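Local atomic coordinates of OBCA, Oxalate Biosynthetic Component A (Burkholderia glumae, PDB entry 4NNC), a protein that belongs to a family of TIM-barrel enzymes and holds a cobalt(II) ion next to its bound ligands at the barrel. Residues A271-L276 against P306-L311; L225-L230 against L255-A260; L6-A11 against A511-A516. All coordinates share one frame; numbering follows the deposited sequence.

Contact 1: residues A271-L276 against P306-L311. With 2KQ ((3S)-3-[2-[3-[[(2R)-4-[[[(2R,3S,4R,5R)-5-(6-aminopurin-9-yl)-4-oxidanyl-3-phosphonooxy-oxolan-2-yl]methoxy-oxidanyl-phosphoryl]oxy-oxidanyl-phosphoryl]oxy-3,3-dimethyl-2-oxidanyl-butanoyl]amino]propanoylamino]ethylsulfanyl]-3-oxidanyl-butanoic acid), chain D.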
loop_
_atom_site.group_PDB
_atom_site.type_symbol
_atom_site.label_atom_id
_atom_site.label_comp_id
_atom_site.label_asym_id
_atom_site.label_seq_id
_atom_site.Cartn_x
_atom_site.Cartn_y
_atom_site.Cartn_z
ATOM N N ALA A 271 20.893 -2.421 -12.668
ATOM C CA ALA A 271 21.284 -2.531 -11.260
ATOM C C ALA A 271 20.144 -3.020 -10.355
ATOM O O ALA A 271 20.393 -3.459 -9.240
ATOM C CB ALA A 271 21.822 -1.194 -10.735
ATOM N N ALA A 272 18.904 -2.906 -10.824
ATOM C CA ALA A 272 17.719 -3.202 -10.004
ATOM C C ALA A 272 17.804 -4.530 -9.248
ATOM O O ALA A 272 18.081 -5.579 -9.834
ATOM C CB ALA A 272 16.468 -3.177 -10.861
ATOM N N ILE A 273 17.588 -4.467 -7.939
ATOM C CA ILE A 273 17.502 -5.656 -7.109
ATOM C C ILE A 273 16.010 -5.920 -6.960
ATOM O O ILE A 273 15.296 -5.213 -6.213
ATOM C CB ILE A 273 18.164 -5.440 -5.735
ATOM C CG1 ILE A 273 19.638 -5.030 -5.921
ATOM C CG2 ILE A 273 18.048 -6.707 -4.883
ATOM C CD1 ILE A 273 20.345 -4.535 -4.652
ATOM N N LEU A 274 15.528 -6.895 -7.725
ATOM C CA LEU A 274 14.117 -7.242 -7.711
ATOM C C LEU A 274 13.856 -8.216 -6.551
ATOM O O LEU A 274 14.656 -9.131 -6.284
ATOM C CB LEU A 274 13.684 -7.815 -9.074
ATOM C CG LEU A 274 13.792 -6.818 -10.248
ATOM C CD1 LEU A 274 13.148 -7.312 -11.544
ATOM C CD2 LEU A 274 13.185 -5.482 -9.864
ATOM N N ASN A 275 12.754 -7.982 -5.845
ATOM C CA ASN A 275 12.367 -8.774 -4.689
ATOM C C ASN A 275 10.923 -9.187 -4.972
ATOM O O ASN A 275 9.996 -8.382 -4.849
ATOM C CB ASN A 275 12.498 -7.915 -3.416
ATOM C CG ASN A 275 11.862 -8.556 -2.171
ATOM O OD1 ASN A 275 11.004 -9.448 -2.266
ATOM N ND2 ASN A 275 12.260 -8.066 -0.992
ATOM N N LEU A 276 10.726 -10.437 -5.370
ATOM C CA LEU A 276 9.411 -10.847 -5.849
ATOM C C LEU A 276 8.575 -11.436 -4.726
ATOM O O LEU A 276 9.043 -12.317 -3.998
ATOM C CB LEU A 276 9.540 -11.854 -6.990
ATOM C CG LEU A 276 9.532 -11.264 -8.406
ATOM C CD1 LEU A 276 10.367 -9.985 -8.520
ATOM C CD2 LEU A 276 9.963 -12.303 -9.444
ATOM N N PRO A 306 15.551 -13.813 -10.212
ATOM C CA PRO A 306 15.394 -12.586 -9.417
ATOM C C PRO A 306 16.334 -12.637 -8.212
ATOM O O PRO A 306 16.583 -13.728 -7.673
ATOM C CB PRO A 306 13.941 -12.657 -8.944
ATOM C CG PRO A 306 13.244 -13.587 -9.937
ATOM C CD PRO A 306 14.300 -14.592 -10.305
ATOM N N GLU A 307 16.867 -11.489 -7.808
ATOM C CA GLU A 307 17.851 -11.473 -6.732
ATOM C C GLU A 307 17.252 -11.966 -5.419
ATOM O O GLU A 307 17.877 -12.754 -4.706
ATOM C CB GLU A 307 18.425 -10.061 -6.534
ATOM C CG GLU A 307 19.407 -9.599 -7.613
ATOM C CD GLU A 307 18.726 -9.152 -8.892
ATOM O OE1 GLU A 307 17.471 -9.004 -8.913
ATOM O OE2 GLU A 307 19.456 -8.948 -9.885
ATOM N N VAL A 308 16.047 -11.482 -5.111
ATOM C CA VAL A 308 15.397 -11.705 -3.815
ATOM C C VAL A 308 13.934 -12.173 -3.987
ATOM O O VAL A 308 13.277 -11.842 -4.985
ATOM C CB VAL A 308 15.484 -10.409 -2.934
ATOM C CG1 VAL A 308 14.777 -10.573 -1.582
ATOM C CG2 VAL A 308 16.941 -10.023 -2.691
ATOM N N ALA A 309 13.441 -12.973 -3.037
ATOM C CA ALA A 309 12.026 -13.312 -2.973
ATOM C C ALA A 309 11.561 -13.456 -1.514
ATOM O O ALA A 309 12.307 -13.913 -0.647
ATOM C CB ALA A 309 11.741 -14.574 -3.753
ATOM N N SER A 310 10.317 -13.084 -1.249
ATOM C CA SER A 310 9.810 -13.159 0.112
ATOM C C SER A 310 9.646 -14.602 0.554
ATOM O O SER A 310 9.344 -15.497 -0.254
ATOM C CB SER A 310 8.498 -12.368 0.282
ATOM O OG SER A 310 7.438 -12.915 -0.479
ATOM N N LEU A 311 9.875 -14.822 1.843
ATOM C CA LEU A 311 9.720 -16.133 2.439
ATOM C C LEU A 311 9.270 -15.962 3.897
ATOM O O LEU A 311 9.934 -15.286 4.690
ATOM C CB LEU A 311 11.029 -16.935 2.343
ATOM C CG LEU A 311 10.945 -18.423 2.732
ATOM C CD1 LEU A 311 11.935 -19.278 1.942
ATOM C CD2 LEU A 311 11.167 -18.613 4.227
HETATM C C01 2KQ D . -4.480 -0.742 2.509
HETATM C C02 2KQ D . -3.446 0.321 2.912
HETATM C C03 2KQ D . -2.160 0.226 1.950
HETATM C C04 2KQ D . -4.112 1.698 2.805
HETATM O O05 2KQ D . -3.171 2.673 3.191
HETATM P P06 2KQ D . -3.652 4.074 3.780
HETATM O O07 2KQ D . -2.546 5.092 3.563
HETATM O O08 2KQ D . -4.903 4.557 3.066
HETATM O O09 2KQ D . -3.905 3.895 5.341
HETATM P P10 2KQ D . -5.266 3.467 6.076
HETATM O O11 2KQ D . -4.980 3.094 7.503
HETATM O O12 2KQ D . -5.851 2.261 5.380
HETATM O O13 2KQ D . -6.321 4.677 6.035
HETATM C C14 2KQ D . -7.652 4.478 6.538
HETATM C C15 2KQ D . -8.323 5.769 6.743
HETATM O O16 2KQ D . -7.451 6.717 7.483
HETATM C C17 2KQ D . -7.173 7.826 6.616
HETATM N N18 2KQ D . -5.796 8.153 6.756
HETATM C C19 2KQ D . -4.744 7.529 6.196
HETATM N N20 2KQ D . -3.603 8.136 6.594
HETATM C C21 2KQ D . -3.926 9.162 7.425
HETATM C C22 2KQ D . -3.187 10.131 8.134
HETATM N N23 2KQ D . -1.732 10.163 8.062
HETATM N N24 2KQ D . -3.850 11.028 8.886
HETATM C C25 2KQ D . -5.203 10.993 8.970
HETATM N N26 2KQ D . -5.938 10.092 8.301
HETATM C C27 2KQ D . -5.311 9.168 7.527
HETATM C C28 2KQ D . -7.554 7.418 5.253
HETATM O O29 2KQ D . -8.044 8.522 4.492
HETATM C C30 2KQ D . -8.645 6.450 5.451
HETATM O O31 2KQ D . -9.901 7.153 5.561
HETATM P P32 2KQ D . -11.276 6.337 5.924
HETATM O O33 2KQ D . -11.216 5.757 7.345
HETATM O O34 2KQ D . -12.476 7.255 5.799
HETATM O O35 2KQ D . -11.426 5.206 4.941
HETATM C C36 2KQ D . -3.092 0.136 4.424
HETATM O O37 2KQ D . -4.236 0.267 5.157
HETATM C C38 2KQ D . -2.452 -1.215 4.788
HETATM O O39 2KQ D . -3.086 -2.265 4.806
HETATM N N40 2KQ D . -1.048 -1.229 5.172
HETATM C C41 2KQ D . -0.493 -2.488 5.542
HETATM C C42 2KQ D . 0.169 -3.162 4.346
HETATM C C43 2KQ D . 0.820 -4.525 4.674
HETATM O O44 2KQ D . 0.196 -5.414 5.257
HETATM N N45 2KQ D . 2.194 -4.723 4.301
HETATM C C46 2KQ D . 2.777 -5.992 4.619
HETATM C C47 2KQ D . 3.387 -6.612 3.382
HETATM S S48 2KQ D . 4.426 -8.009 3.784
HETATM C C49 2KQ D . 5.310 -8.521 2.325
HETATM C C50 2KQ D . 6.677 -8.143 2.550
HETATM O O51 2KQ D . 4.859 -7.822 1.182
HETATM C C52 2KQ D . 5.301 -10.074 2.179
HETATM C C53 2KQ D . 5.129 -10.671 0.816
HETATM O O54 2KQ D . 4.950 -9.943 -0.205
HETATM O O55 2KQ D . 5.172 -11.925 0.706
#

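Contact 2: residues L225-L230 against L255-A260. With CO (cobalt (II) ion), chain B; OXL (oxalate ion), chain C; 2KQ ((3S)-3-[2-[3-[[(2R)-4-[[[(2R,3S,4R,5R)-5-(6-aminopurin-9-yl)-4-oxidanyl-3-phosphonooxy-oxolan-2-yl]methoxy-oxidanyl-phosphoryl]oxy-oxidanyl-phosphoryl]oxy-3,3-dimethyl-2-oxidanyl-butanoyl]amino]propanoylamino]ethylsulfanyl]-3-oxidanyl-butanoic acid), chain D.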
loop_
_atom_site.group_PDB
_atom_site.type_symbol
_atom_site.label_atom_id
_atom_site.label_comp_id
_atom_site.label_asym_id
_atom_site.label_seq_id
_atom_site.Cartn_x
_atom_site.Cartn_y
_atom_site.Cartn_z
ATOM N N LEU A 225 8.070 -6.463 -5.443
ATOM C CA LEU A 225 6.979 -6.475 -6.423
ATOM C C LEU A 225 5.848 -7.467 -6.141
ATOM O O LEU A 225 6.086 -8.579 -5.639
ATOM C CB LEU A 225 7.527 -6.772 -7.820
ATOM C CG LEU A 225 8.506 -5.751 -8.395
ATOM C CD1 LEU A 225 8.982 -6.176 -9.787
ATOM C CD2 LEU A 225 7.872 -4.358 -8.413
ATOM N N HIS A 226 4.625 -7.050 -6.491
ATOM C CA HIS A 226 3.473 -7.937 -6.617
ATOM C C HIS A 226 2.907 -7.762 -8.017
ATOM O O HIS A 226 3.116 -6.717 -8.651
ATOM C CB HIS A 226 2.359 -7.523 -5.661
ATOM C CG HIS A 226 2.629 -7.834 -4.224
ATOM N ND1 HIS A 226 1.760 -8.581 -3.460
ATOM C CD2 HIS A 226 3.647 -7.479 -3.405
ATOM C CE1 HIS A 226 2.242 -8.685 -2.230
ATOM N NE2 HIS A 226 3.381 -8.024 -2.173
ATOM N N THR A 227 2.155 -8.756 -8.486
ATOM C CA THR A 227 1.314 -8.572 -9.667
ATOM C C THR A 227 -0.172 -8.707 -9.306
ATOM O O THR A 227 -0.505 -9.238 -8.243
ATOM C CB THR A 227 1.673 -9.556 -10.794
ATOM O OG1 THR A 227 1.808 -10.889 -10.260
ATOM C CG2 THR A 227 2.970 -9.130 -11.451
ATOM N N ARG A 228 -1.050 -8.222 -10.191
ATOM C CA ARG A 228 -2.497 -8.289 -9.986
ATOM C C ARG A 228 -3.183 -8.980 -11.172
ATOM O O ARG A 228 -2.784 -8.806 -12.332
ATOM C CB ARG A 228 -3.085 -6.884 -9.800
ATOM C CG ARG A 228 -2.476 -6.098 -8.655
ATOM C CD ARG A 228 -2.812 -6.741 -7.310
ATOM N NE ARG A 228 -2.352 -5.893 -6.214
ATOM C CZ ARG A 228 -3.062 -4.901 -5.683
ATOM N NH1 ARG A 228 -4.292 -4.639 -6.135
ATOM N NH2 ARG A 228 -2.540 -4.175 -4.695
ATOM N N ASP A 229 -4.207 -9.768 -10.866
ATOM C CA ASP A 229 -5.051 -10.390 -11.882
ATOM C C ASP A 229 -6.117 -9.378 -12.313
ATOM O O ASP A 229 -6.968 -8.987 -11.515
ATOM C CB ASP A 229 -5.691 -11.648 -11.279
ATOM C CG ASP A 229 -6.736 -12.300 -12.184
ATOM O OD1 ASP A 229 -6.806 -12.009 -13.402
ATOM O OD2 ASP A 229 -7.497 -13.137 -11.653
ATOM N N LEU A 230 -6.068 -8.943 -13.568
ATOM C CA LEU A 230 -7.021 -7.950 -14.054
ATOM C C LEU A 230 -8.059 -8.543 -15.015
ATOM O O LEU A 230 -8.705 -7.811 -15.756
ATOM C CB LEU A 230 -6.285 -6.795 -14.747
ATOM C CG LEU A 230 -5.219 -6.023 -13.957
ATOM C CD1 LEU A 230 -4.670 -4.888 -14.792
ATOM C CD2 LEU A 230 -5.784 -5.489 -12.652
ATOM N N LEU A 255 2.429 -15.006 -14.203
ATOM C CA LEU A 255 3.722 -15.316 -14.821
ATOM C C LEU A 255 3.991 -14.450 -16.049
ATOM O O LEU A 255 5.099 -13.939 -16.209
ATOM C CB LEU A 255 3.843 -16.815 -15.145
ATOM C CG LEU A 255 3.665 -17.744 -13.943
ATOM C CD1 LEU A 255 3.968 -19.201 -14.311
ATOM C CD2 LEU A 255 4.528 -17.298 -12.760
ATOM N N ASP A 256 2.975 -14.262 -16.895
ATOM C CA ASP A 256 3.153 -13.463 -18.109
ATOM C C ASP A 256 3.549 -12.027 -17.768
ATOM O O ASP A 256 4.280 -11.385 -18.522
ATOM C CB ASP A 256 1.874 -13.450 -18.962
ATOM C CG ASP A 256 1.570 -14.804 -19.608
ATOM O OD1 ASP A 256 2.469 -15.671 -19.650
ATOM O OD2 ASP A 256 0.421 -14.999 -20.070
ATOM N N ASP A 257 3.045 -11.517 -16.645
ATOM C CA ASP A 257 3.308 -10.132 -16.253
ATOM C C ASP A 257 4.772 -10.002 -15.864
ATOM O O ASP A 257 5.453 -9.037 -16.236
ATOM C CB ASP A 257 2.417 -9.724 -15.077
ATOM C CG ASP A 257 1.021 -9.308 -15.510
ATOM O OD1 ASP A 257 0.662 -9.522 -16.689
ATOM O OD2 ASP A 257 0.281 -8.756 -14.668
ATOM N N TYR A 258 5.265 -10.997 -15.132
ATOM C CA TYR A 258 6.666 -10.995 -14.728
ATOM C C TYR A 258 7.619 -11.216 -15.918
ATOM O O TYR A 258 8.687 -10.594 -15.978
ATOM C CB TYR A 258 6.918 -12.002 -13.591
ATOM C CG TYR A 258 6.572 -11.469 -12.204
ATOM C CD1 TYR A 258 7.175 -10.318 -11.718
ATOM C CD2 TYR A 258 5.661 -12.132 -11.378
ATOM C CE1 TYR A 258 6.880 -9.825 -10.469
ATOM C CE2 TYR A 258 5.361 -11.649 -10.114
ATOM C CZ TYR A 258 5.978 -10.491 -9.668
ATOM O OH TYR A 258 5.707 -9.978 -8.420
ATOM N N ASP A 259 7.240 -12.093 -16.854
ATOM C CA ASP A 259 8.022 -12.293 -18.085
ATOM C C ASP A 259 8.209 -10.981 -18.831
ATOM O O ASP A 259 9.187 -10.809 -19.546
ATOM C CB ASP A 259 7.343 -13.289 -19.034
ATOM C CG ASP A 259 7.320 -14.704 -18.490
ATOM O OD1 ASP A 259 8.064 -14.999 -17.519
ATOM O OD2 ASP A 259 6.552 -15.525 -19.041
ATOM N N ALA A 260 7.252 -10.065 -18.676
ATOM C CA ALA A 260 7.388 -8.720 -19.233
ATOM C C ALA A 260 8.172 -7.782 -18.300
ATOM O O ALA A 260 9.172 -7.186 -18.713
ATOM C CB ALA A 260 6.009 -8.120 -19.576
HETATM CO CO CO B . 4.476 -7.777 -0.487
HETATM C C1 OXL C . 1.059 -10.282 1.831
HETATM C C2 OXL C . 1.539 -8.901 2.016
HETATM O O1 OXL C . 1.326 -11.176 2.680
HETATM O O2 OXL C . 1.133 -8.220 3.002
HETATM O O3 OXL C . 0.397 -10.526 0.789
HETATM O O4 OXL C . 2.335 -8.427 1.148
HETATM C C01 2KQ D . -4.480 -0.742 2.509
HETATM C C02 2KQ D . -3.446 0.321 2.912
HETATM C C03 2KQ D . -2.160 0.226 1.950
HETATM C C04 2KQ D . -4.112 1.698 2.805
HETATM O O05 2KQ D . -3.171 2.673 3.191
HETATM P P06 2KQ D . -3.652 4.074 3.780
HETATM O O07 2KQ D . -2.546 5.092 3.563
HETATM O O08 2KQ D . -4.903 4.557 3.066
HETATM O O09 2KQ D . -3.905 3.895 5.341
HETATM P P10 2KQ D . -5.266 3.467 6.076
HETATM O O11 2KQ D . -4.980 3.094 7.503
HETATM O O12 2KQ D . -5.851 2.261 5.380
HETATM O O13 2KQ D . -6.321 4.677 6.035
HETATM C C14 2KQ D . -7.652 4.478 6.538
HETATM C C15 2KQ D . -8.323 5.769 6.743
HETATM O O16 2KQ D . -7.451 6.717 7.483
HETATM C C17 2KQ D . -7.173 7.826 6.616
HETATM N N18 2KQ D . -5.796 8.153 6.756
HETATM C C19 2KQ D . -4.744 7.529 6.196
HETATM N N20 2KQ D . -3.603 8.136 6.594
HETATM C C21 2KQ D . -3.926 9.162 7.425
HETATM C C22 2KQ D . -3.187 10.131 8.134
HETATM N N23 2KQ D . -1.732 10.163 8.062
HETATM N N24 2KQ D . -3.850 11.028 8.886
HETATM C C25 2KQ D . -5.203 10.993 8.970
HETATM N N26 2KQ D . -5.938 10.092 8.301
HETATM C C27 2KQ D . -5.311 9.168 7.527
HETATM C C28 2KQ D . -7.554 7.418 5.253
HETATM O O29 2KQ D . -8.044 8.522 4.492
HETATM C C30 2KQ D . -8.645 6.450 5.451
HETATM O O31 2KQ D . -9.901 7.153 5.561
HETATM P P32 2KQ D . -11.276 6.337 5.924
HETATM O O33 2KQ D . -11.216 5.757 7.345
HETATM O O34 2KQ D . -12.476 7.255 5.799
HETATM O O35 2KQ D . -11.426 5.206 4.941
HETATM C C36 2KQ D . -3.092 0.136 4.424
HETATM O O37 2KQ D . -4.236 0.267 5.157
HETATM C C38 2KQ D . -2.452 -1.215 4.788
HETATM O O39 2KQ D . -3.086 -2.265 4.806
HETATM N N40 2KQ D . -1.048 -1.229 5.172
HETATM C C41 2KQ D . -0.493 -2.488 5.542
HETATM C C42 2KQ D . 0.169 -3.162 4.346
HETATM C C43 2KQ D . 0.820 -4.525 4.674
HETATM O O44 2KQ D . 0.196 -5.414 5.257
HETATM N N45 2KQ D . 2.194 -4.723 4.301
HETATM C C46 2KQ D . 2.777 -5.992 4.619
HETATM C C47 2KQ D . 3.387 -6.612 3.382
HETATM S S48 2KQ D . 4.426 -8.009 3.784
HETATM C C49 2KQ D . 5.310 -8.521 2.325
HETATM C C50 2KQ D . 6.677 -8.143 2.550
HETATM O O51 2KQ D . 4.859 -7.822 1.182
HETATM C C52 2KQ D . 5.301 -10.074 2.179
HETATM C C53 2KQ D . 5.129 -10.671 0.816
HETATM O O54 2KQ D . 4.950 -9.943 -0.205
HETATM O O55 2KQ D . 5.172 -11.925 0.706
HETATM O O HOH W 1 0.153 -7.096 -12.448
#

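Contact 3: residues L6-A11 against A511-A516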
loop_
_atom_site.group_PDB
_atom_site.type_symbol
_atom_site.label_atom_id
_atom_site.label_comp_id
_atom_site.label_asym_id
_atom_site.label_seq_id
_atom_site.Cartn_x
_atom_site.Cartn_y
_atom_site.Cartn_z
ATOM N N LEU A 6 22.027 3.021 5.439
ATOM C CA LEU A 6 20.737 2.353 5.275
ATOM C C LEU A 6 20.478 2.122 3.788
ATOM O O LEU A 6 20.979 2.873 2.944
ATOM C CB LEU A 6 19.603 3.228 5.827
ATOM C CG LEU A 6 19.287 3.459 7.315
ATOM C CD1 LEU A 6 18.493 2.304 7.901
ATOM C CD2 LEU A 6 20.510 3.753 8.152
ATOM N N TYR A 7 19.698 1.093 3.460
ATOM C CA TYR A 7 19.186 0.954 2.096
ATOM C C TYR A 7 17.663 1.034 2.101
ATOM O O TYR A 7 17.017 0.545 3.020
ATOM C CB TYR A 7 19.678 -0.333 1.419
ATOM C CG TYR A 7 19.177 -1.628 2.032
ATOM C CD1 TYR A 7 18.071 -2.289 1.500
ATOM C CD2 TYR A 7 19.828 -2.207 3.120
ATOM C CE1 TYR A 7 17.614 -3.481 2.050
ATOM C CE2 TYR A 7 19.380 -3.394 3.676
ATOM C CZ TYR A 7 18.272 -4.029 3.135
ATOM O OH TYR A 7 17.815 -5.209 3.688
ATOM N N ILE A 8 17.087 1.678 1.090
ATOM C CA ILE A 8 15.643 1.826 1.026
ATOM C C ILE A 8 15.027 0.776 0.089
ATOM O O ILE A 8 15.511 0.552 -1.027
ATOM C CB ILE A 8 15.251 3.233 0.552
ATOM C CG1 ILE A 8 15.651 4.279 1.593
ATOM C CG2 ILE A 8 13.755 3.312 0.265
ATOM C CD1 ILE A 8 15.804 5.674 1.019
ATOM N N THR A 9 13.963 0.127 0.555
ATOM C CA THR A 9 13.181 -0.759 -0.302
ATOM C C THR A 9 11.929 -0.017 -0.742
ATOM O O THR A 9 11.263 0.628 0.074
ATOM C CB THR A 9 12.801 -2.065 0.421
ATOM O OG1 THR A 9 13.973 -2.882 0.556
ATOM C CG2 THR A 9 11.731 -2.839 -0.362
ATOM N N ALA A 10 11.630 -0.084 -2.038
ATOM C CA ALA A 10 10.372 0.433 -2.565
ATOM C C ALA A 10 9.391 -0.738 -2.779
ATOM O O ALA A 10 9.760 -1.758 -3.364
ATOM C CB ALA A 10 10.610 1.168 -3.876
ATOM N N ALA A 11 8.153 -0.585 -2.308
ATOM C CA ALA A 11 7.105 -1.585 -2.517
ATOM C C ALA A 11 5.898 -0.928 -3.175
ATOM O O ALA A 11 4.987 -0.465 -2.479
ATOM C CB ALA A 11 6.702 -2.229 -1.190
ATOM N N ALA A 511 22.478 10.096 8.195
ATOM C CA ALA A 511 22.601 8.740 7.665
ATOM C C ALA A 511 23.099 8.734 6.223
ATOM O O ALA A 511 22.878 9.684 5.480
ATOM C CB ALA A 511 21.263 8.014 7.761
ATOM N N THR A 512 23.759 7.648 5.831
ATOM C CA THR A 512 24.178 7.424 4.444
ATOM C C THR A 512 23.219 6.437 3.749
ATOM O O THR A 512 22.832 5.423 4.336
ATOM C CB THR A 512 25.606 6.847 4.400
ATOM O OG1 THR A 512 26.524 7.796 4.956
ATOM C CG2 THR A 512 26.025 6.536 2.972
ATOM N N ILE A 513 22.832 6.738 2.512
ATOM C CA ILE A 513 21.928 5.879 1.746
ATOM C C ILE A 513 22.725 5.043 0.750
ATOM O O ILE A 513 23.420 5.600 -0.100
ATOM C CB ILE A 513 20.918 6.718 0.944
ATOM C CG1 ILE A 513 20.204 7.714 1.854
ATOM C CG2 ILE A 513 19.920 5.821 0.216
ATOM C CD1 ILE A 513 19.523 7.075 3.034
ATOM N N LEU A 514 22.625 3.718 0.842
ATOM C CA LEU A 514 23.289 2.838 -0.113
ATOM C C LEU A 514 22.510 2.752 -1.436
ATOM O O LEU A 514 21.282 2.831 -1.458
ATOM C CB LEU A 514 23.475 1.439 0.474
ATOM C CG LEU A 514 24.332 1.295 1.738
ATOM C CD1 LEU A 514 24.343 -0.156 2.215
ATOM C CD2 LEU A 514 25.762 1.791 1.500
ATOM N N THR A 515 23.240 2.596 -2.537
ATOM C CA THR A 515 22.640 2.441 -3.853
ATOM C C THR A 515 22.484 0.962 -4.153
ATOM O O THR A 515 22.987 0.102 -3.416
ATOM C CB THR A 515 23.551 3.008 -4.936
ATOM O OG1 THR A 515 24.676 2.140 -5.082
ATOM C CG2 THR A 515 24.037 4.405 -4.553
ATOM N N ALA A 516 21.816 0.661 -5.259
ATOM C CA ALA A 516 21.579 -0.723 -5.618
ATOM C C ALA A 516 22.886 -1.506 -5.841
ATOM O O ALA A 516 22.998 -2.669 -5.422
ATOM C CB ALA A 516 20.658 -0.808 -6.830
HETATM O O HOH W 2 18.628 2.846 -1.001
#

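Contact 1: residues A271-L276 against P306-L311
Strands 273-276 and 308-311 are neighbours in the parallel beta barrel of a TIM-barrel domain, linked as a beta-alpha-beta unit through helix 291-294, with N275 paired to V308 and L276 to A309. V308 N donates to L274 O (3.0 Å), L276 N to V308 O (2.9 Å), and S310 N to L276 O (3.1 Å). The ladder is extended backwards by a side chain: E307, bent at chi2 (78°), turns its carboxylate back alongside strand 273-276, where OE1 takes L274 N at 3.1 Å, the N-H coming from above the carboxylate plane, 43° out of it. The other oxygen, OE2, forms salt bridges with K266 and R520, which would probably favour the charged form of E307. On the N275 face, CG1 of V308 lies against the amide, 3.6 Å from N275 CG. The amide itself is held by two hydrogen bonds, OD1 to H224 ND1 and ND2 to E346 OE1, which fix its rotation; H224 is a cobalt ligand, making N275 a second-shell residue. On the opposite face, L276 CD2 packs at 3.6 Å on CG of the P306 ring, the two side chains crossing at about a right angle. S310 OG gives a 2.7 Å hydrogen bond to O55 of 2KQ at the C-terminal end of the strand. Strand 222-229 borders 273-276 on one side and strand 344-349 borders 308-311 on the other, while helix 255-268 covers A272, L274 and L276, and helix 516-523 covers I273.

Contact 2: residues L225-L230 against L255-A260
At chi1 47°, T227 has its methyl CG2 anti to the carbonyl carbon and its OG1 wedged between backbone N and carbonyl, and Y258, with CG likewise anti to its own carbonyl carbon (chi1 -82°), swings its ring under that methyl. CG2 stands 3.8 Å from the ring centroid and 16° off the normal, a CH-pi contact over one face, displaced toward the rim. The same methyl also touches D257 CB at 3.7 Å, so that two successive helix residues, D257 and Y258, both meet it. OG1 is held by Q252 O and V254 N, which fixes the rotation of the T227 side chain. At the ring edge, L225 CB lies near the plane of Y258, 4.1 Å from CE1, and the phenol OH comes to 3.1 Å from L225 O. Beside this packing a water bridges the two segments, accepting from R228 N at 2.8 Å and reaching D257 OD2 at the same distance. The next side chain along the strand from L225, H226, points away from the helix, and its NE2 binds cobalt at 2.0 Å together with H224, E475 and 2KQ. H226 ND1 is hydrogen-bonded to N251 OD1, which sets the turn of the imidazole, and oxalate O4 lies at the ring edge, 3.4 Å from H226 CE1. The contact thus packs helix 255-268 on the outer side of strand 222-229, which runs between the parallel strands 5-10 and 273-276 and pairs antiparallel with 250-251 near its end, with I208 and T212 of helix 205-217 covering L225.

Contact 3: residues L6-A11 against A511-A516
L514 belongs to the short segment around strand 512-513, which lies parallel to strand 5-10 and branches off the TIM-barrel sheet as an extra edge, bringing the C-terminal part of the chain beside its first strand. Its CB sits 3.8 Å from L6 O and, on the same side, 4.3 Å from Y7 CB. CG, anti to the carbonyl carbon at chi1 -61°, stays beside the same L6 O at 3.9 Å. The tips CD1 and CD2 lie farther from L6 O than CB and CG do, and the side chain also touches S5. The carbonyl it lies beside is already in use, since L514 N donates to L6 O over 2.8 Å in a nearly straight bond, 170° at the hydrogen. Two residues before L514, T512 O accepts from L6 N, nearly in line with its C=O, so that L6 bonds with both its N-H and its C=O. L6 and I513, the bridged pair, share a face; on it I8 CD1 meets I513 CG2 at 4.2 Å, the two isoleucines crossing obliquely under helix 495-507, where V502 and R503 touch I8 and L506 touches I513. The other face carries Y7, whose ring meets F523 of helix 516-523 edge-to-face; T515 is the N-cap of that helix. Contact dwindles after L514 as the two segments diverge: where the next rung of the parallel ladder would have I8 N bond directly to L514 O, a water intervenes, accepting from I8 N at 2.8 Å and donating to L514 O at 2.7 Å.

How the contacts relate
All three contacts lie on one barrel sheet. Contacts 1 and 2, centres 14 Å apart, touch where L225 N probably bonds N275 O (2.8 Å) and where L276 CG packs on Y258 CE1 (3.7 Å); helix 255-268 leads into strand 273-276. Both also reach 2KQ: H226 through the cobalt that it and 2KQ both bind, S310 through its hydroxyl, about 6 Å from that ion. Contact 3 encloses both along the chain. It meets contact 1, its centre also 14 Å away, through I273 CD1 and A516 O (3.3 Å); from contact 2 it lies 25 Å between centres, about 5 Å between nearest atoms, and its Y7 side chain is about 12 Å from 2KQ.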